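Local coordinates for putative ABC transporter subunit, substrate-binding component (Rhodopseudomonas palustris, PDB 4EVQ), which probably serves as the solute-binding component of an ABC transporter, capturing 4-hydroxybenzoate and related benzoate derivatives for uptake, at residues R130-A134 with Q292-A296; V259-V263 with P286-Q292; L21-Y25 with I36-L40; R103-T109 with M123-F129; Y211-S215 with G239-D243. One frame throughout, in Å; residues are numbered along the deposited sequence. Where two conformers were deposited one is given.

Interaction 1 (R130-A134 with Q292-A296)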
# COMPACT_ATOMS: atom_id res chain seq x y z
N ARG A 130 7.94 -7.43 -0.47
CA ARG A 130 6.90 -6.38 -0.41
C ARG A 130 7.30 -5.38 0.64
O ARG A 130 7.66 -5.74 1.76
CB ARG A 130 5.54 -7.02 -0.13
CG ARG A 130 4.39 -6.04 -0.02
CD ARG A 130 3.09 -6.57 -0.57
NE ARG A 130 2.62 -7.77 0.11
CZ ARG A 130 1.59 -8.50 -0.32
NH1 ARG A 130 0.94 -8.12 -1.41
NH2 ARG A 130 1.19 -9.59 0.34
N THR A 131 7.16 -4.08 0.32
CA THR A 131 7.43 -3.02 1.26
C THR A 131 6.16 -2.33 1.80
O THR A 131 6.28 -1.37 2.57
CB THR A 131 8.37 -1.97 0.74
OG1 THR A 131 7.78 -1.33 -0.41
CG2 THR A 131 9.74 -2.54 0.37
N SER A 132 5.01 -2.85 1.43
CA SER A 132 3.75 -2.21 1.78
C SER A 132 3.02 -2.94 2.91
O SER A 132 3.29 -2.62 4.04
CB SER A 132 2.94 -2.04 0.52
OG SER A 132 2.66 -3.28 -0.09
N PHE A 133 2.15 -3.89 2.59
CA PHE A 133 1.20 -4.52 3.51
C PHE A 133 0.53 -5.64 2.74
O PHE A 133 0.62 -5.69 1.51
CB PHE A 133 0.15 -3.51 4.03
CG PHE A 133 -0.67 -2.98 2.92
CD1 PHE A 133 -0.17 -1.97 2.13
CD2 PHE A 133 -1.85 -3.60 2.53
CE1 PHE A 133 -0.83 -1.60 0.98
CE2 PHE A 133 -2.52 -3.17 1.39
CZ PHE A 133 -1.98 -2.21 0.62
N ALA A 134 -0.22 -6.48 3.46
CA ALA A 134 -1.14 -7.42 2.88
C ALA A 134 -2.58 -6.99 3.14
O ALA A 134 -2.92 -6.60 4.28
CB ALA A 134 -0.89 -8.81 3.45
N GLN A 292 6.33 3.87 1.10
CA GLN A 292 6.53 2.56 0.56
C GLN A 292 7.55 2.57 -0.58
O GLN A 292 8.34 1.63 -0.70
CB GLN A 292 5.20 1.93 0.12
CG GLN A 292 4.30 1.62 1.31
CD GLN A 292 2.85 1.31 0.98
OE1 GLN A 292 2.09 0.95 1.85
NE2 GLN A 292 2.46 1.46 -0.28
N GLY A 293 7.57 3.61 -1.38
CA GLY A 293 8.58 3.77 -2.43
C GLY A 293 9.94 4.06 -1.87
O GLY A 293 10.95 3.49 -2.31
N TRP A 294 10.02 4.95 -0.91
CA TRP A 294 11.27 5.22 -0.23
C TRP A 294 11.86 3.95 0.36
O TRP A 294 13.09 3.68 0.23
CB TRP A 294 10.96 6.23 0.87
CG TRP A 294 12.09 6.59 1.81
CD1 TRP A 294 12.35 6.01 3.01
CD2 TRP A 294 12.99 7.71 1.70
NE1 TRP A 294 13.38 6.66 3.63
CE2 TRP A 294 13.79 7.71 2.86
CE3 TRP A 294 13.21 8.68 0.73
CZ2 TRP A 294 14.82 8.65 3.08
CZ3 TRP A 294 14.20 9.64 0.97
CH2 TRP A 294 14.99 9.62 2.13
N ASP A 295 11.05 3.15 1.00
CA ASP A 295 11.54 1.93 1.61
C ASP A 295 11.88 0.85 0.61
O ASP A 295 12.75 0.00 0.90
CB ASP A 295 10.57 1.40 2.66
CG ASP A 295 10.54 2.28 3.92
OD1 ASP A 295 11.56 2.93 4.24
OD2 ASP A 295 9.50 2.28 4.62
N ALA A 296 11.25 0.84 -0.54
CA ALA A 296 11.70 -0.01 -1.64
C ALA A 296 13.12 0.40 -1.99
O ALA A 296 13.96 -0.49 -2.22
CB ALA A 296 10.78 0.10 -2.83

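Interaction 2 (V259-V263 with P286-Q292)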
# COMPACT_ATOMS: atom_id res chain seq x y z
N VAL A 259 -7.16 2.89 9.93
CA VAL A 259 -6.01 2.15 10.44
C VAL A 259 -4.97 2.04 9.33
O VAL A 259 -5.31 1.70 8.19
CB VAL A 259 -6.44 0.78 10.96
CG1 VAL A 259 -5.24 -0.09 11.25
CG2 VAL A 259 -7.31 0.93 12.22
N LEU A 260 -3.72 2.35 9.64
CA LEU A 260 -2.66 2.28 8.64
C LEU A 260 -1.33 2.11 9.34
O LEU A 260 -1.13 2.56 10.46
CB LEU A 260 -2.62 3.58 7.77
CG LEU A 260 -1.91 3.47 6.42
CD1 LEU A 260 -2.62 2.51 5.48
CD2 LEU A 260 -1.82 4.89 5.81
N HIS A 261 -0.40 1.56 8.59
CA HIS A 261 1.00 1.37 8.98
C HIS A 261 1.86 2.62 8.92
O HIS A 261 3.05 2.56 9.16
CB HIS A 261 1.58 0.21 8.19
CG HIS A 261 1.38 0.32 6.72
ND1 HIS A 261 0.12 0.22 6.16
CD2 HIS A 261 2.24 0.48 5.70
CE1 HIS A 261 0.22 0.36 4.86
NE2 HIS A 261 1.50 0.50 4.55
N TYR A 262 1.28 3.76 8.59
CA TYR A 262 2.00 5.04 8.59
C TYR A 262 1.08 6.15 9.05
O TYR A 262 -0.11 6.11 8.78
CB TYR A 262 2.54 5.38 7.18
CG TYR A 262 3.30 6.66 7.14
CD1 TYR A 262 4.55 6.79 7.76
CD2 TYR A 262 2.79 7.76 6.45
CE1 TYR A 262 5.22 7.98 7.75
CE2 TYR A 262 3.48 8.96 6.42
CZ TYR A 262 4.71 9.06 7.06
OH TYR A 262 5.37 10.27 7.02
N VAL A 263 1.64 7.11 9.78
CA VAL A 263 0.95 8.37 10.09
C VAL A 263 2.01 9.45 9.96
O VAL A 263 3.14 9.25 10.37
CB VAL A 263 0.45 8.44 11.55
CG1 VAL A 263 -0.70 9.47 11.64
CG2 VAL A 263 0.08 7.19 12.10
N PRO A 286 4.61 13.78 2.28
CA PRO A 286 4.52 12.42 1.77
C PRO A 286 3.39 11.65 2.41
O PRO A 286 3.08 11.89 3.58
CB PRO A 286 5.85 11.81 2.16
CG PRO A 286 6.27 12.59 3.40
CD PRO A 286 5.68 13.97 3.25
N ASP A 287 2.77 10.76 1.67
CA ASP A 287 1.80 9.83 2.23
C ASP A 287 2.37 8.43 2.25
O ASP A 287 3.57 8.21 1.97
CB ASP A 287 0.46 9.92 1.49
CG ASP A 287 0.56 9.56 0.05
OD1 ASP A 287 1.55 8.98 -0.38
OD2 ASP A 287 -0.39 9.87 -0.71
N VAL A 288 1.53 7.46 2.59
CA VAL A 288 2.01 6.08 2.77
C VAL A 288 2.63 5.54 1.51
O VAL A 288 3.55 4.72 1.58
CB VAL A 288 0.86 5.16 3.29
CG1 VAL A 288 -0.23 4.95 2.25
CG2 VAL A 288 1.41 3.83 3.83
N PHE A 289 2.13 5.94 0.34
CA PHE A 289 2.65 5.44 -0.92
C PHE A 289 4.06 5.92 -1.13
O PHE A 289 4.95 5.14 -1.55
CB PHE A 289 1.69 5.85 -2.05
CG PHE A 289 0.26 5.49 -1.74
CD1 PHE A 289 -0.15 4.19 -1.74
CD2 PHE A 289 -0.67 6.48 -1.46
CE1 PHE A 289 -1.45 3.84 -1.40
CE2 PHE A 289 -1.96 6.17 -1.17
CZ PHE A 289 -2.36 4.86 -1.12
N ALA A 290 4.32 7.19 -0.82
CA ALA A 290 5.69 7.70 -0.87
C ALA A 290 6.61 6.98 0.10
O ALA A 290 7.76 6.68 -0.26
CB ALA A 290 5.70 9.18 -0.60
N VAL A 291 6.15 6.67 1.30
CA VAL A 291 6.94 5.92 2.25
C VAL A 291 7.29 4.57 1.69
O VAL A 291 8.43 4.08 1.85
CB VAL A 291 6.18 5.75 3.56
CG1 VAL A 291 6.90 4.82 4.52
CG2 VAL A 291 5.97 7.09 4.26
N GLN A 292 6.33 3.87 1.10
CA GLN A 292 6.53 2.56 0.56
C GLN A 292 7.55 2.57 -0.58
O GLN A 292 8.34 1.63 -0.70
CB GLN A 292 5.20 1.93 0.12
CG GLN A 292 4.30 1.62 1.31
CD GLN A 292 2.85 1.31 0.98
OE1 GLN A 292 2.09 0.95 1.85
NE2 GLN A 292 2.46 1.46 -0.28

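Interaction 3 (L21-Y25 with I36-L40)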
# COMPACT_ATOMS: atom_id res chain seq x y z
N LEU A 21 10.26 -0.01 -13.43
CA LEU A 21 9.18 0.46 -12.57
C LEU A 21 7.92 0.25 -13.29
O LEU A 21 7.65 0.93 -14.29
CB LEU A 21 9.27 1.92 -12.21
CG LEU A 21 10.44 2.46 -11.48
CD1 LEU A 21 10.15 3.90 -11.00
CD2 LEU A 21 10.72 1.60 -10.27
N LEU A 22 7.11 -0.69 -12.85
CA LEU A 22 5.79 -0.93 -13.41
C LEU A 22 4.78 -0.34 -12.45
O LEU A 22 4.58 -0.88 -11.36
CB LEU A 22 5.55 -2.43 -13.58
CG LEU A 22 4.23 -2.85 -14.23
CD1 LEU A 22 4.18 -2.42 -15.69
CD2 LEU A 22 3.93 -4.36 -14.10
N LEU A 23 4.19 0.77 -12.83
CA LEU A 23 3.34 1.53 -11.93
C LEU A 23 2.27 2.21 -12.73
O LEU A 23 2.45 2.39 -13.95
CB LEU A 23 4.14 2.58 -11.14
CG LEU A 23 5.10 2.04 -10.07
CD1 LEU A 23 6.00 3.16 -9.60
CD2 LEU A 23 4.28 1.47 -8.93
N PRO A 24 1.19 2.64 -12.07
CA PRO A 24 0.17 3.43 -12.77
C PRO A 24 0.62 4.87 -12.94
O PRO A 24 0.61 5.62 -11.97
CB PRO A 24 -1.05 3.30 -11.89
CG PRO A 24 -0.50 3.08 -10.51
CD PRO A 24 0.78 2.30 -10.69
N TYR A 25 0.98 5.25 -14.16
CA TYR A 25 1.32 6.65 -14.46
C TYR A 25 0.15 7.35 -15.14
O TYR A 25 0.29 8.48 -15.59
CB TYR A 25 2.58 6.71 -15.32
CG TYR A 25 3.82 6.28 -14.54
CD1 TYR A 25 4.32 7.09 -13.51
CD2 TYR A 25 4.50 5.08 -14.80
CE1 TYR A 25 5.42 6.71 -12.76
CE2 TYR A 25 5.63 4.74 -14.04
CZ TYR A 25 6.06 5.57 -13.03
OH TYR A 25 7.16 5.23 -12.29
N ILE A 36 4.81 6.91 -5.18
CA ILE A 36 5.80 5.82 -5.04
C ILE A 36 7.07 6.18 -5.77
O ILE A 36 8.18 5.97 -5.26
CB ILE A 36 5.20 4.49 -5.56
CG1 ILE A 36 4.06 4.03 -4.61
CG2 ILE A 36 6.28 3.42 -5.67
CD1 ILE A 36 3.21 2.95 -5.22
N THR A 37 6.92 6.67 -7.00
CA THR A 37 8.09 7.05 -7.78
C THR A 37 8.89 8.17 -7.10
O THR A 37 10.15 8.13 -7.04
CB THR A 37 7.66 7.47 -9.19
OG1 THR A 37 6.96 6.39 -9.82
CG2 THR A 37 8.85 7.83 -10.07
N ARG A 38 8.17 9.14 -6.53
CA ARG A 38 8.81 10.22 -5.79
C ARG A 38 9.58 9.72 -4.58
O ARG A 38 10.72 10.14 -4.34
CB ARG A 38 7.80 11.29 -5.36
CG ARG A 38 7.29 12.21 -6.49
CD ARG A 38 6.17 13.07 -5.96
NE ARG A 38 5.84 14.11 -6.91
CZ ARG A 38 4.95 15.07 -6.69
NH1 ARG A 38 4.19 15.05 -5.59
NH2 ARG A 38 4.79 16.04 -7.61
N GLY A 39 8.96 8.84 -3.83
CA GLY A 39 9.66 8.26 -2.69
C GLY A 39 10.96 7.55 -3.08
O GLY A 39 12.00 7.71 -2.43
N LEU A 40 10.89 6.76 -4.13
CA LEU A 40 12.05 6.01 -4.59
C LEU A 40 13.14 6.95 -5.15
O LEU A 40 14.34 6.79 -4.85
CB LEU A 40 11.59 4.99 -5.61
CG LEU A 40 12.66 4.12 -6.24
CD1 LEU A 40 13.46 3.36 -5.19
CD2 LEU A 40 11.94 3.18 -7.16

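Interaction 4 (R103-T109 with M123-F129)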
# COMPACT_ATOMS: atom_id res chain seq x y z
N ARG A 103 8.37 -14.43 -10.31
CA ARG A 103 8.79 -15.50 -9.42
C ARG A 103 9.45 -16.65 -10.20
O ARG A 103 10.30 -17.34 -9.66
CB ARG A 103 7.63 -15.97 -8.58
CG ARG A 103 6.60 -16.69 -9.31
CD ARG A 103 5.39 -16.97 -8.41
NE ARG A 103 5.76 -17.70 -7.19
CZ ARG A 103 5.97 -19.02 -7.11
NH1 ARG A 103 6.26 -19.56 -5.93
NH2 ARG A 103 5.90 -19.81 -8.18
N GLU A 104 9.10 -16.83 -11.46
CA GLU A 104 9.70 -17.90 -12.26
C GLU A 104 11.00 -17.41 -12.84
O GLU A 104 11.88 -18.22 -13.10
CB GLU A 104 8.76 -18.30 -13.36
CG GLU A 104 7.48 -18.97 -12.85
CD GLU A 104 7.66 -20.35 -12.22
OE1 GLU A 104 8.80 -20.83 -12.12
OE2 GLU A 104 6.63 -20.99 -11.91
N ASP A 105 11.14 -16.12 -13.08
CA ASP A 105 12.33 -15.59 -13.73
C ASP A 105 13.51 -15.47 -12.76
O ASP A 105 14.65 -15.73 -13.13
CB ASP A 105 12.02 -14.23 -14.32
CG ASP A 105 13.21 -13.61 -14.96
OD1 ASP A 105 13.50 -13.96 -16.12
OD2 ASP A 105 13.90 -12.81 -14.30
N GLY A 106 13.26 -15.07 -11.53
CA GLY A 106 14.26 -14.87 -10.51
C GLY A 106 14.77 -13.44 -10.33
O GLY A 106 15.49 -13.16 -9.42
N ILE A 107 14.41 -12.53 -11.23
CA ILE A 107 14.80 -11.15 -11.10
C ILE A 107 14.38 -10.59 -9.70
O ILE A 107 13.25 -10.83 -9.21
CB ILE A 107 14.13 -10.28 -12.21
CG1 ILE A 107 14.59 -8.83 -12.17
CG2 ILE A 107 12.59 -10.35 -12.10
CD1 ILE A 107 14.17 -8.04 -13.44
N PRO A 108 15.27 -9.82 -9.05
CA PRO A 108 14.86 -9.21 -7.76
C PRO A 108 13.66 -8.33 -8.00
O PRO A 108 13.65 -7.48 -8.89
CB PRO A 108 16.08 -8.39 -7.36
CG PRO A 108 17.28 -9.14 -8.04
CD PRO A 108 16.70 -9.54 -9.37
N THR A 109 12.63 -8.56 -7.19
CA THR A 109 11.30 -7.94 -7.38
C THR A 109 10.79 -7.38 -6.07
O THR A 109 10.71 -8.10 -5.07
CB THR A 109 10.32 -8.99 -7.91
OG1 THR A 109 10.79 -9.47 -9.16
CG2 THR A 109 8.93 -8.41 -8.11
N MSE A 123 2.18 -17.44 -3.79
CA MSE A 123 3.14 -16.94 -4.76
C MSE A 123 4.45 -16.46 -4.13
O MSE A 123 5.31 -15.93 -4.82
CB MSE A 123 2.57 -15.78 -5.57
CG MSE A 123 1.66 -16.14 -6.67
SE MSE A 123 1.35 -14.55 -7.87
CE MSE A 123 -0.16 -15.36 -8.77
N CYS A 124 4.65 -16.68 -2.85
CA CYS A 124 5.90 -16.24 -2.23
C CYS A 124 7.09 -16.90 -2.93
O CYS A 124 6.98 -18.02 -3.47
CB CYS A 124 5.89 -16.55 -0.73
SG CYS A 124 6.34 -18.25 -0.34
N ALA A 125 8.20 -16.19 -2.94
CA ALA A 125 9.39 -16.69 -3.64
C ALA A 125 10.62 -16.02 -3.10
O ALA A 125 10.56 -14.90 -2.55
CB ALA A 125 9.24 -16.42 -5.13
N PRO A 126 11.80 -16.64 -3.34
CA PRO A 126 13.03 -16.07 -2.77
C PRO A 126 13.37 -14.70 -3.32
O PRO A 126 14.08 -13.95 -2.67
CB PRO A 126 14.12 -17.07 -3.18
CG PRO A 126 13.40 -18.33 -3.31
CD PRO A 126 12.01 -18.00 -3.85
N ASN A 127 12.86 -14.36 -4.52
CA ASN A 127 13.15 -13.08 -5.16
C ASN A 127 12.04 -12.04 -5.07
O ASN A 127 12.15 -11.02 -5.71
CB ASN A 127 13.45 -13.30 -6.63
CG ASN A 127 12.28 -13.86 -7.41
OD1 ASN A 127 11.64 -14.82 -7.00
ND2 ASN A 127 12.03 -13.28 -8.58
N VAL A 128 10.97 -12.33 -4.35
CA VAL A 128 9.80 -11.43 -4.28
C VAL A 128 9.67 -10.89 -2.89
O VAL A 128 9.59 -11.63 -1.92
CB VAL A 128 8.55 -12.20 -4.73
CG1 VAL A 128 7.26 -11.34 -4.52
CG2 VAL A 128 8.64 -12.61 -6.18
N PHE A 129 9.63 -9.56 -2.80
CA PHE A 129 9.58 -8.82 -1.55
C PHE A 129 8.46 -7.81 -1.61
O PHE A 129 8.14 -7.34 -2.69
CB PHE A 129 10.91 -8.10 -1.34
CG PHE A 129 12.07 -9.05 -1.28
CD1 PHE A 129 12.42 -9.61 -0.11
CD2 PHE A 129 12.73 -9.40 -2.42
CE1 PHE A 129 13.45 -10.54 -0.05
CE2 PHE A 129 13.78 -10.35 -2.33
CZ PHE A 129 14.11 -10.88 -1.16
O HOH W 1 12.14 -17.39 -7.40

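Interaction 5 (Y211-S215 with G239-D243). With PHB (p-hydroxybenzoic acid), chain H.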
# COMPACT_ATOMS: atom_id res chain seq x y z
N TYR A 211 -17.52 0.73 6.67
CA TYR A 211 -16.13 0.41 6.33
C TYR A 211 -15.98 0.55 4.83
O TYR A 211 -16.67 -0.14 4.08
CB TYR A 211 -15.82 -1.02 6.74
CG TYR A 211 -14.46 -1.57 6.33
CD1 TYR A 211 -13.35 -1.35 7.10
CD2 TYR A 211 -14.32 -2.37 5.21
CE1 TYR A 211 -12.13 -1.90 6.75
CE2 TYR A 211 -13.10 -2.91 4.84
CZ TYR A 211 -12.03 -2.69 5.63
OH TYR A 211 -10.80 -3.27 5.32
N ALA A 212 -15.07 1.42 4.38
CA ALA A 212 -14.88 1.68 2.96
C ALA A 212 -13.42 1.56 2.58
O ALA A 212 -12.54 2.06 3.26
CB ALA A 212 -15.40 3.07 2.59
N PHE A 213 -13.22 0.94 1.43
CA PHE A 213 -11.92 0.99 0.77
C PHE A 213 -12.08 1.64 -0.60
O PHE A 213 -12.74 1.07 -1.50
CB PHE A 213 -11.18 -0.35 0.62
CG PHE A 213 -10.02 -0.27 -0.39
CD1 PHE A 213 -8.94 0.53 -0.12
CD2 PHE A 213 -10.08 -0.91 -1.62
CE1 PHE A 213 -7.92 0.70 -1.05
CE2 PHE A 213 -9.05 -0.71 -2.57
CZ PHE A 213 -7.99 0.09 -2.27
N PHE A 214 -11.48 2.81 -0.72
CA PHE A 214 -11.25 3.50 -2.00
C PHE A 214 -9.89 4.17 -1.81
O PHE A 214 -9.37 4.28 -0.69
CB PHE A 214 -12.32 4.56 -2.29
CG PHE A 214 -13.67 3.97 -2.49
CD1 PHE A 214 -14.00 3.32 -3.65
CD2 PHE A 214 -14.62 4.02 -1.48
CE1 PHE A 214 -15.19 2.69 -3.81
CE2 PHE A 214 -15.80 3.39 -1.62
CZ PHE A 214 -16.12 2.72 -2.77
N SER A 215 -9.28 4.63 -2.90
CA SER A 215 -8.00 5.29 -2.82
C SER A 215 -7.84 6.19 -4.05
O SER A 215 -8.43 5.92 -5.08
CB SER A 215 -6.92 4.18 -2.76
OG SER A 215 -5.63 4.69 -2.66
N GLY A 239 -6.31 3.03 5.84
CA GLY A 239 -5.88 4.39 5.65
C GLY A 239 -5.69 4.89 4.24
O GLY A 239 -5.55 6.09 4.06
N PHE A 240 -5.73 3.98 3.29
CA PHE A 240 -5.75 4.37 1.88
C PHE A 240 -6.94 5.27 1.58
O PHE A 240 -6.92 6.03 0.61
CB PHE A 240 -5.76 3.15 0.97
CG PHE A 240 -4.84 2.07 1.42
CD1 PHE A 240 -3.48 2.29 1.42
CD2 PHE A 240 -5.34 0.88 1.93
CE1 PHE A 240 -2.64 1.32 1.91
CE2 PHE A 240 -4.46 -0.08 2.45
CZ PHE A 240 -3.13 0.15 2.44
N LEU A 241 -8.01 5.16 2.38
CA LEU A 241 -9.24 5.93 2.15
C LEU A 241 -8.95 7.42 2.30
O LEU A 241 -9.61 8.21 1.65
CB LEU A 241 -10.25 5.49 3.20
CG LEU A 241 -11.61 6.18 3.15
CD1 LEU A 241 -12.32 5.92 1.83
CD2 LEU A 241 -12.47 5.74 4.34
N THR A 242 -7.99 7.83 3.14
CA THR A 242 -7.70 9.23 3.35
C THR A 242 -6.33 9.70 2.89
O THR A 242 -6.13 10.90 2.69
CB THR A 242 -7.92 9.62 4.83
OG1 THR A 242 -7.04 8.86 5.69
CG2 THR A 242 -9.34 9.34 5.27
N ASP A 243 -5.37 8.77 2.74
CA ASP A 243 -4.03 9.22 2.43
C ASP A 243 -3.93 9.88 1.05
O ASP A 243 -4.36 9.34 0.06
CB ASP A 243 -3.02 8.08 2.54
CG ASP A 243 -2.27 8.10 3.87
OD1 ASP A 243 -2.92 8.22 4.93
OD2 ASP A 243 -1.00 7.99 3.87
C1' PHB H . -4.38 -2.65 -4.41
O1' PHB H . -4.99 -2.85 -5.49
O2' PHB H . -3.70 -3.58 -3.82
C1 PHB H . -4.38 -1.34 -3.74
C2 PHB H . -4.62 -0.19 -4.49
C3 PHB H . -4.64 1.05 -3.86
C4 PHB H . -4.46 1.13 -2.52
C5 PHB H . -4.20 0.00 -1.76
C6 PHB H . -4.18 -1.21 -2.39
O4 PHB H . -4.48 2.32 -1.89
O HOH W 2 -5.48 6.77 -1.39

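Interaction 1 (R130-A134 with Q292-A296)
T131 meets the helix 288-306 with both branches of its side chain. Its first torsion (chi1 62°) sets OG1 between the backbone N and the carbonyl carbon, facing Q292, and turns CG2 toward the next turn of the helix. OG1 donates to Q292 O at 3.0 Å, tilted well out of the carbonyl plane, while A296 N, the normal helical donor, reaches Q292 O at 3.0 Å from the opposite face. The methyl CG2 lies against the backbone of A296, 3.8 Å from its CA. Q292 extends beyond CG along the loop, bringing its amide over S132, with OE1 3.4 Å from S132 CB. The same oxygen sits in the ring plane of F133, at the edge, 3.7 Å from F133 CD1; H261 supplies its hydrogen bond, and S132 OG turns elsewhere, to N113 O. Replacing T131 by an alanine removes the hydroxyl and methyl, which would probably leave Q292 O with its helical donor alone and a gap beside A296. Two donors thus grip one buried helix carbonyl, and the loop leading from strand 128-130 is joined to the helix by polar bonding as well as packing, next to F133 of the ligand pocket.

Interaction 2 (V259-V263 with P286-Q292)
Y262 turns one ring face to V291. Its CB touches V288 CG2 at 3.9 Å. With CG anti to the backbone N (chi1 -179°), the ring swings toward the start of the helix 288-306 and takes V291 CG2 over one face, 3.5 Å from the Y262 ring centroid and 7° off the normal, a CH-pi contact. CD2 passes near the backbone where D287 joins V288. At the ring edge CE2 comes to 4.1 Å from P286 O, CZ is the ring atom nearest V291 CG2, at 3.6 Å, and the hydroxyl goes on to bond N271. On the other flank L260 and V288 reach toward each other tip to tip, L260 CD2 being 3.7 Å from V288 CB. H261 makes the polar link: NE2 donates to Q292 OE1 at 2.8 Å with an N-H...O angle of 166°, the donor lying in the carbonyl plane of Q292, and ring and amide are nearly coplanar. V288 CG2 also packs against this ring, 3.4 Å from H261 NE2. At the helix start D287 OD1 receives weak capping bonds from F289 N and A290 N. A chain leaving strand 257-260 of one sheet and running into helices packed on the other is consistent with one of the hinge crossovers between the two lobes of a type I periplasmic binding protein.

Interaction 3 (L21-Y25 with I36-L40)
The first beta-alpha unit of the chain, strand 17-23 followed by helix 30-46, is closed here by L21, L23 and Y25 against I36, T37 and L40. The short segments 21-23 and 36-40 run nearly antiparallel, at 151°, with their axes 11.0 Å apart, a separation spanned by side chains. L23 meets two helix residues. Its CG stands anti to the carbonyl carbon (chi1 -70°), which carries CD1 to 3.9 Å from I36 CG2 and CD2 to 4.1 Å from I36 CD1, the two chains crossing at a slant. L23 CD1 also slides past T37, 3.4 Å from T37 OG1. One turn further along the helix, L21 CD2 points at L40 CD2, although L40 has a second conformer and this touch is therefore less certain. Y25, just past the strand, adds the polar element: its hydroxyl donates to T37 OG1, with Y25 OH to T37 OG1 measuring 2.7 Å, and the threonine oxygen lies near the ring plane, at the edge. T37 OG1 is also bonded to G33 O of the preceding helical turn and so ties the tyrosine hydroxyl to the helix backbone. L21 and L40 both pack on F58 of strand 54-62, the next parallel neighbour in the sheet. Strand, covering helix and adjoining parallel strand make the alpha/beta layering of a Rossmann-like lobe, as in periplasmic binding proteins.

Interaction 4 (R103-T109 with M123-F129)
R103 holds two consecutive carbonyls with the edge of its guanidinium group: NE donates to M123 O at 3.0 Å, and NH1 to C124 O at 3.0 Å. Both acceptors lie close to the guanidinium plane, yet NE stands above the carbonyl plane of M123, a selenomethionine in this crystal. The bend at chi3 (-56°) turns the group back onto this loop. N127 ND2 donates to I107 O at 2.8 Å and also to A102 O in the helix, which uses both of its hydrogens; a water 2.6 Å from N127 OD1 donates to that oxygen and to R103 O. I107 O receives a second donor, T109 OG1, from the opposite face of its plane. D105 OD2 accepts from I107 N in an Asx turn at the helix C-terminus. The backbones then pair: T109 N donates to N127 O at 2.9 Å and F129 N to T109 O at 2.9 Å, a parallel bridge of T109 with V128. Strand 128-130 thereby becomes the outermost strand beside 109-111, next to the C-terminal end of helix 92-105; helix 314-322 packs on N127 and F129, and the disulfide from C124 to C372 ties in the C-terminal tail.

Interaction 5 (Y211-S215 with G239-D243)
F240 and F213 meet obliquely and both touch the bound 4-hydroxybenzoate, F240 with a face and F213 with an edge. PHB C5 lies above the centre of the F240 ring at 3.8 Å; F240 CB is near the F213 plane, 3.8 Å from F213 CE1, and PHB C4 comes within 3.7 Å of F213 CZ. The ring of F214 has L241 CD1 at its edge. CG of F213 is anti to its backbone N (chi1 165°), which sends the CE1-CZ edge of the ring to the ligand. The phenol end of the ligand is held by S215, PHB O4 donating to S215 OG at 2.7 Å; F240 CB lies 3.2 Å from the same PHB O4. Strands 209-213 and 235-238 are parallel neighbours in the sheet of the second lobe, and the residues following their C-terminal ends line the cleft between lobes, the usual ligand site of periplasmic binding proteins; S92 and G115, from the first lobe, and Y161 also bond the ligand. With an alanine in place of F240, the edge of the ligand ring at C5 and the phenol oxygen O4 would probably lose the aromatic face they rest on, and F213 would be left with less to pack on. L241 CA makes a CA-H...O contact with F214 O at 3.3 Å (144° at the hydrogen), while L241 CD2 covers A212 O at 3.8 Å, a buried carbonyl with no hydrogen-bonding partner in the model. A water donates to F240 O at 2.6 Å and to D243 O.

Interactions 1 and 2 lie deepest, share Q292 and use helix 288-306; F133 of the first packs on H261 of the second, so two chain passages between the lobes meet side by side. Interaction 3 is also buried but belongs wholly to the first lobe, its I36 and L40 touching that helix; it is mostly aliphatic. Interaction 5 sits in the other lobe, where aromatic rings serve the ligand; it is joined to interaction 2 through the G239 to V259 backbone bond and D243 accepting from V288 N. Interaction 4, its centre about 29 Å from that of interaction 5, is the most peripheral, mostly buried but R103 only partly, and relies on hydrogen bonds.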